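Local coordinates for peptidoglycan synthetase penicillin-binding protein 3 (Bifidobacterium adolescentis, PDB 4YE5), which probably binds penicillin and, as a member of the transpeptidase family, is thought to take part in building cross-linked peptidoglycan, at residues A[49-54]-A[119-124]; A[96-101]-A[129-134]. All coordinates share one frame; numbering follows the deposited sequence. Where two conformers were deposited one is given.

Interaction 1: A[49-54]-A[119-124]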
loop_
_atom_site.group_PDB
_atom_site.type_symbol
_atom_site.label_atom_id
_atom_site.label_comp_id
_atom_site.label_asym_id
_atom_site.label_seq_id
_atom_site.Cartn_x
_atom_site.Cartn_y
_atom_site.Cartn_z
ATOM N N ARG A 49 -18.547 5.300 19.395
ATOM C CA ARG A 49 -18.883 5.714 20.757
ATOM C C ARG A 49 -18.903 7.241 20.772
ATOM O O ARG A 49 -18.413 7.882 19.831
ATOM C CB ARG A 49 -17.847 5.212 21.768
ATOM C CG ARG A 49 -17.530 3.731 21.666
ATOM C CD ARG A 49 -18.730 2.855 21.996
ATOM N NE ARG A 49 -18.957 2.778 23.434
ATOM C CZ ARG A 49 -19.459 1.716 24.054
ATOM N NH1 ARG A 49 -19.793 0.635 23.355
ATOM N NH2 ARG A 49 -19.624 1.734 25.372
ATOM N N TYR A 50 -19.447 7.824 21.838
ATOM C CA TYR A 50 -19.650 9.271 21.890
ATOM C C TYR A 50 -19.252 9.880 23.216
ATOM O O TYR A 50 -19.372 9.254 24.270
ATOM C CB TYR A 50 -21.114 9.603 21.606
ATOM C CG TYR A 50 -21.542 9.226 20.219
ATOM C CD1 TYR A 50 -21.337 10.096 19.159
ATOM C CD2 TYR A 50 -22.142 8.003 19.958
ATOM C CE1 TYR A 50 -21.713 9.765 17.880
ATOM C CE2 TYR A 50 -22.529 7.658 18.661
ATOM C CZ TYR A 50 -22.310 8.551 17.628
ATOM O OH TYR A 50 -22.689 8.247 16.327
ATOM N N THR A 51 -18.768 11.113 23.170
ATOM C CA THR A 51 -18.688 11.896 24.394
ATOM C C THR A 51 -19.889 12.840 24.416
ATOM O O THR A 51 -20.158 13.532 23.426
ATOM C CB THR A 51 -17.370 12.686 24.484
ATOM O OG1 THR A 51 -16.265 11.775 24.387
ATOM C CG2 THR A 51 -17.280 13.399 25.812
ATOM N N ILE A 52 -20.630 12.844 25.520
ATOM C CA ILE A 52 -21.794 13.719 25.642
ATOM C C ILE A 52 -21.364 15.027 26.289
ATOM O O ILE A 52 -20.809 15.036 27.395
ATOM C CB ILE A 52 -22.929 13.064 26.456
ATOM C CG1 ILE A 52 -23.390 11.763 25.780
ATOM C CG2 ILE A 52 -24.122 14.040 26.636
ATOM C CD1 ILE A 52 -23.762 11.938 24.303
ATOM N N ILE A 53 -21.607 16.126 25.577
ATOM C CA ILE A 53 -21.167 17.452 25.993
ATOM C C ILE A 53 -22.357 18.323 26.366
ATOM O O ILE A 53 -23.367 18.328 25.667
ATOM C CB ILE A 53 -20.397 18.160 24.840
ATOM C CG1 ILE A 53 -19.200 17.312 24.371
ATOM C CG2 ILE A 53 -19.953 19.568 25.260
ATOM C CD1 ILE A 53 -18.166 17.021 25.468
ATOM N N GLY A 54 -22.237 19.066 27.462
ATOM C CA GLY A 54 -23.213 20.092 27.792
ATOM C C GLY A 54 -22.666 21.504 27.604
ATOM O O GLY A 54 -21.455 21.738 27.690
ATOM N N LEU A 119 -20.067 15.750 30.071
ATOM C CA LEU A 119 -21.058 15.191 30.984
ATOM C C LEU A 119 -20.830 13.700 31.158
ATOM O O LEU A 119 -21.005 13.160 32.253
ATOM C CB LEU A 119 -22.478 15.440 30.477
ATOM C CG LEU A 119 -22.876 16.909 30.348
ATOM C CD1 LEU A 119 -24.234 17.014 29.654
ATOM C CD2 LEU A 119 -22.898 17.578 31.719
ATOM N N LYS A 120 -20.462 13.034 30.069
ATOM C CA LYS A 120 -20.153 11.609 30.117
ATOM C C LYS A 120 -19.362 11.171 28.896
ATOM O O LYS A 120 -19.668 11.576 27.769
ATOM C CB LYS A 120 -21.425 10.770 30.240
ATOM C CG LYS A 120 -21.144 9.335 30.649
ATOM C CD LYS A 120 -22.411 8.552 30.892
ATOM C CE LYS A 120 -22.070 7.117 31.291
ATOM N NZ LYS A 120 -23.289 6.311 31.562
ATOM N N LYS A 121 -18.347 10.342 29.134
ATOM C CA LYS A 121 -17.500 9.810 28.073
ATOM C C LYS A 121 -17.967 8.418 27.688
ATOM O O LYS A 121 -18.639 7.752 28.481
ATOM C CB LYS A 121 -16.048 9.703 28.559
ATOM C CG LYS A 121 -15.427 11.012 29.005
ATOM C CD LYS A 121 -13.959 10.827 29.353
ATOM C CE LYS A 121 -13.383 12.073 30.003
ATOM N NZ LYS A 121 -11.936 11.888 30.327
ATOM N N ASP A 122 -17.610 7.985 26.479
ATOM C CA ASP A 122 -17.762 6.589 26.073
ATOM C C ASP A 122 -19.209 6.045 26.146
ATOM O O ASP A 122 -19.444 4.917 26.590
ATOM C CB ASP A 122 -16.810 5.730 26.922
ATOM C CG ASP A 122 -16.756 4.291 26.472
ATOM O OD1 ASP A 122 -16.742 4.054 25.250
ATOM O OD2 ASP A 122 -16.765 3.400 27.343
ATOM N N VAL A 123 -20.185 6.839 25.716
ATOM C CA VAL A 123 -21.564 6.353 25.682
ATOM C C VAL A 123 -21.885 5.704 24.331
ATOM O O VAL A 123 -21.241 5.991 23.307
ATOM C CB VAL A 123 -22.613 7.464 26.013
ATOM C CG1 VAL A 123 -22.123 8.360 27.165
ATOM C CG2 VAL A 123 -22.908 8.286 24.796
ATOM N N THR A 124 -22.887 4.831 24.336
ATOM C CA THR A 124 -23.267 4.070 23.147
ATOM C C THR A 124 -24.136 4.872 22.193
ATOM O O THR A 124 -24.759 5.861 22.588
ATOM C CB THR A 124 -24.068 2.829 23.539
ATOM O OG1 THR A 124 -25.263 3.246 24.209
ATOM C CG2 THR A 124 -23.238 1.929 24.468
#

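Interaction 2: A[96-101]-A[129-134]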
loop_
_atom_site.group_PDB
_atom_site.type_symbol
_atom_site.label_atom_id
_atom_site.label_comp_id
_atom_site.label_asym_id
_atom_site.label_seq_id
_atom_site.Cartn_x
_atom_site.Cartn_y
_atom_site.Cartn_z
ATOM N N ALA A 96 -30.561 12.924 33.633
ATOM C CA ALA A 96 -30.118 11.965 34.656
ATOM C C ALA A 96 -30.490 10.493 34.395
ATOM O O ALA A 96 -29.605 9.628 34.401
ATOM C CB ALA A 96 -30.559 12.423 36.064
ATOM N N PRO A 97 -31.782 10.199 34.138
ATOM C CA PRO A 97 -32.122 8.787 33.891
ATOM C C PRO A 97 -31.555 8.228 32.593
ATOM O O PRO A 97 -31.352 7.017 32.476
ATOM C CB PRO A 97 -33.654 8.799 33.816
ATOM C CG PRO A 97 -34.015 10.199 33.489
ATOM C CD PRO A 97 -32.986 11.052 34.161
ATOM N N VAL A 98 -31.312 9.090 31.614
ATOM C CA VAL A 98 -30.785 8.601 30.349
ATOM C C VAL A 98 -29.313 8.250 30.476
ATOM O O VAL A 98 -28.858 7.238 29.943
ATOM C CB VAL A 98 -30.999 9.636 29.210
ATOM C CG1 VAL A 98 -30.544 9.059 27.895
ATOM C CG2 VAL A 98 -32.483 10.042 29.138
ATOM N N LEU A 99 -28.566 9.084 31.188
ATOM C CA LEU A 99 -27.128 8.867 31.353
ATOM C C LEU A 99 -26.801 7.946 32.543
ATOM O O LEU A 99 -25.649 7.555 32.732
ATOM C CB LEU A 99 -26.395 10.207 31.509
ATOM C CG LEU A 99 -26.367 11.137 30.285
ATOM C CD1 LEU A 99 -25.818 12.503 30.665
ATOM C CD2 LEU A 99 -25.555 10.544 29.132
ATOM N N GLY A 100 -27.818 7.595 33.323
ATOM C CA GLY A 100 -27.620 6.814 34.534
ATOM C C GLY A 100 -26.731 7.555 35.511
ATOM O O GLY A 100 -25.819 6.986 36.094
HETATM N N MSE A 101 -26.989 8.846 35.671
HETATM C CA MSE A 101 -26.163 9.670 36.541
HETATM C C MSE A 101 -27.032 10.407 37.537
HETATM O O MSE A 101 -28.260 10.473 37.388
HETATM C CB MSE A 101 -25.347 10.674 35.718
HETATM C CG MSE A 101 -24.229 10.033 34.891
HETATM SE SE MSE A 101 -23.246 11.345 33.815
HETATM C CE MSE A 101 -22.484 12.398 35.266
ATOM N N ARG A 129 -28.898 8.347 20.817
ATOM C CA ARG A 129 -30.242 8.494 20.257
ATOM C C ARG A 129 -31.284 8.871 21.309
ATOM O O ARG A 129 -32.145 9.725 21.070
ATOM C CB ARG A 129 -30.662 7.230 19.495
ATOM C CG ARG A 129 -29.896 7.030 18.190
ATOM C CD ARG A 129 -30.447 5.857 17.378
ATOM N NE ARG A 129 -30.112 4.576 17.997
ATOM C CZ ARG A 129 -29.016 3.876 17.713
ATOM N NH1 ARG A 129 -28.152 4.331 16.815
ATOM N NH2 ARG A 129 -28.781 2.725 18.329
ATOM N N LYS A 130 -31.214 8.252 22.480
ATOM C CA LYS A 130 -32.154 8.615 23.535
ATOM C C LYS A 130 -32.009 10.082 23.958
ATOM O O LYS A 130 -33.003 10.746 24.276
ATOM C CB LYS A 130 -32.004 7.705 24.761
ATOM C CG LYS A 130 -32.390 6.254 24.511
ATOM C CD LYS A 130 -32.139 5.394 25.744
ATOM C CE LYS A 130 -32.632 3.972 25.527
ATOM N NZ LYS A 130 -34.089 3.951 25.195
ATOM N N ILE A 131 -30.774 10.577 23.989
ATOM C CA ILE A 131 -30.545 11.971 24.383
ATOM C C ILE A 131 -31.213 12.890 23.360
ATOM O O ILE A 131 -31.795 13.920 23.717
ATOM C CB ILE A 131 -29.026 12.309 24.472
ATOM C CG1 ILE A 131 -28.311 11.419 25.493
ATOM C CG2 ILE A 131 -28.798 13.795 24.779
ATOM C CD1 ILE A 131 -28.480 11.854 26.929
ATOM N N SER A 132 -31.133 12.525 22.085
ATOM C CA SER A 132 -31.716 13.355 21.028
ATOM C C SER A 132 -33.210 13.529 21.220
ATOM O O SER A 132 -33.777 14.569 20.876
ATOM C CB SER A 132 -31.426 12.768 19.647
ATOM O OG SER A 132 -30.055 12.912 19.347
ATOM N N LYS A 133 -33.844 12.524 21.815
ATOM C CA LYS A 133 -35.286 12.589 22.030
ATOM C C LYS A 133 -35.681 13.484 23.207
ATOM O O LYS A 133 -36.855 13.762 23.406
ATOM C CB LYS A 133 -35.881 11.181 22.185
ATOM C CG LYS A 133 -35.690 10.307 20.947
ATOM C CD LYS A 133 -36.571 9.070 20.982
ATOM C CE LYS A 133 -37.515 9.021 19.781
ATOM N NZ LYS A 133 -38.595 10.054 19.860
ATOM N N LEU A 134 -34.707 13.944 23.990
ATOM C CA LEU A 134 -35.034 14.794 25.137
ATOM C C LEU A 134 -35.362 16.232 24.740
ATOM O O LEU A 134 -35.724 17.043 25.600
ATOM C CB LEU A 134 -33.894 14.786 26.164
ATOM C CG LEU A 134 -33.552 13.432 26.803
ATOM C CD1 LEU A 134 -32.250 13.521 27.581
ATOM C CD2 LEU A 134 -34.702 12.929 27.698
#

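Interaction 1: A[49-54]-A[119-124]
Ile-52 and Leu-119 open an antiparallel strand pairing that is interrupted twice by beta bulges, one classic and one of G1 type. In the classic bulge, Leu-119 and Lys-120 both face Ile-52. Leu-119 N donates to Ile-52 O at 2.9 Å, and Lys-120 N reaches the same oxygen by a weak 3.4 Å bond. In return, Ile-52 N meets Lys-120 O at 2.8 Å, nearly in line with the carbonyl. Leu-119 points its side chain toward the facing strand, and its CD1 settles 3.6 Å from Gly-54 N.

On the face shared by Tyr-50, Ile-52, Lys-120 and Val-123, the Ile-52 side chain crosses that of Val-123 at about a right angle, its CG1 packed 3.6 Å from Val-123 CG2. The far side of strand 50-54 is occupied by strand 140-144, so 50-54 is the middle strand of a three-stranded sheet.

The G1 bulge sets Asp-122 and Val-123 opposite Tyr-50. Val-123 N and Tyr-50 N each bond to the other residue's carbonyl oxygen, while Asp-122 takes a positive phi. Its CG is anti to the backbone N (chi1 -173°), and OD1 comes back to Arg-49 NE in a salt bridge of 3.1 Å, a weak hydrogen bond because the N-H points off line. Guanidinium and carboxylate planes are only 24° apart. Arg-49 NH2 adds a weak bond to Asp-122 O, and Thr-124 CG2 lies 3.5 Å above one face of the guanidinium, offset toward its rim.

Interaction 2: A[96-101]-A[129-134]
Leu-134 N donates to Ile-131 O at 2.9 Å, a backbone bond that links two of the residues packed against Val-98. Val-98 carries most of the contact from the other side, where helix 87-99 comes to its end, and its CA is 6.9 Å from that of Ile-131.

The two methyls of Val-98 divide the work. CG1, anti to the backbone N (chi1 -176°), sits 3.6 Å from Ile-131 CD1 and 3.7 Å from Lys-130 CB. CG2 meets Leu-134 tip to tip, with CD1 at 3.8 Å and CD2 hardly farther. Lys-130 contributes just the root of its side chain, since the rest of the chain leads away from the contact. Ile-131 CD1 is shared: besides Val-98 it touches Leu-99 CD2 at 3.9 Å, the two side chains crossing at about a right angle. One turn back on helix 87-99, Leu-95 also touches Ile-131 and Leu-134.

Beyond Leu-99 the chain leaves the helix at Gly-100, which has positive phi, and Met-101 N reaches back to Ala-96 O at 3.0 Å. The contact itself is purely apolar and small, a case of helix packing in which the end of helix 87-99 meets the later part of helix 125-132 and the residues that follow it, within the family's dimerisation domain.

The two contacts have centres 11 Å apart and alternate along the chain: 49-54, 96-101, 119-124, 129-134. Strand 117-123 of interaction 1 leads directly into helix 125-132 of interaction 2, with Thr-124 capping the start of that helix through OG1 and Val-127 N. They also touch. Lys-120 NZ probably hydrogen-bonds Leu-99 O, Ile-52 CG1 packs near Leu-99 CD2, and the selenium of Met-101, a selenomethionine, lies against Lys-120. The end of helix 87-99 thus packs on the three-stranded sheet, while helix 125-132 continues directly from its edge strand. All four segments belong to the family's dimerisation region, and both contacts are structural packing where sheet and helices meet.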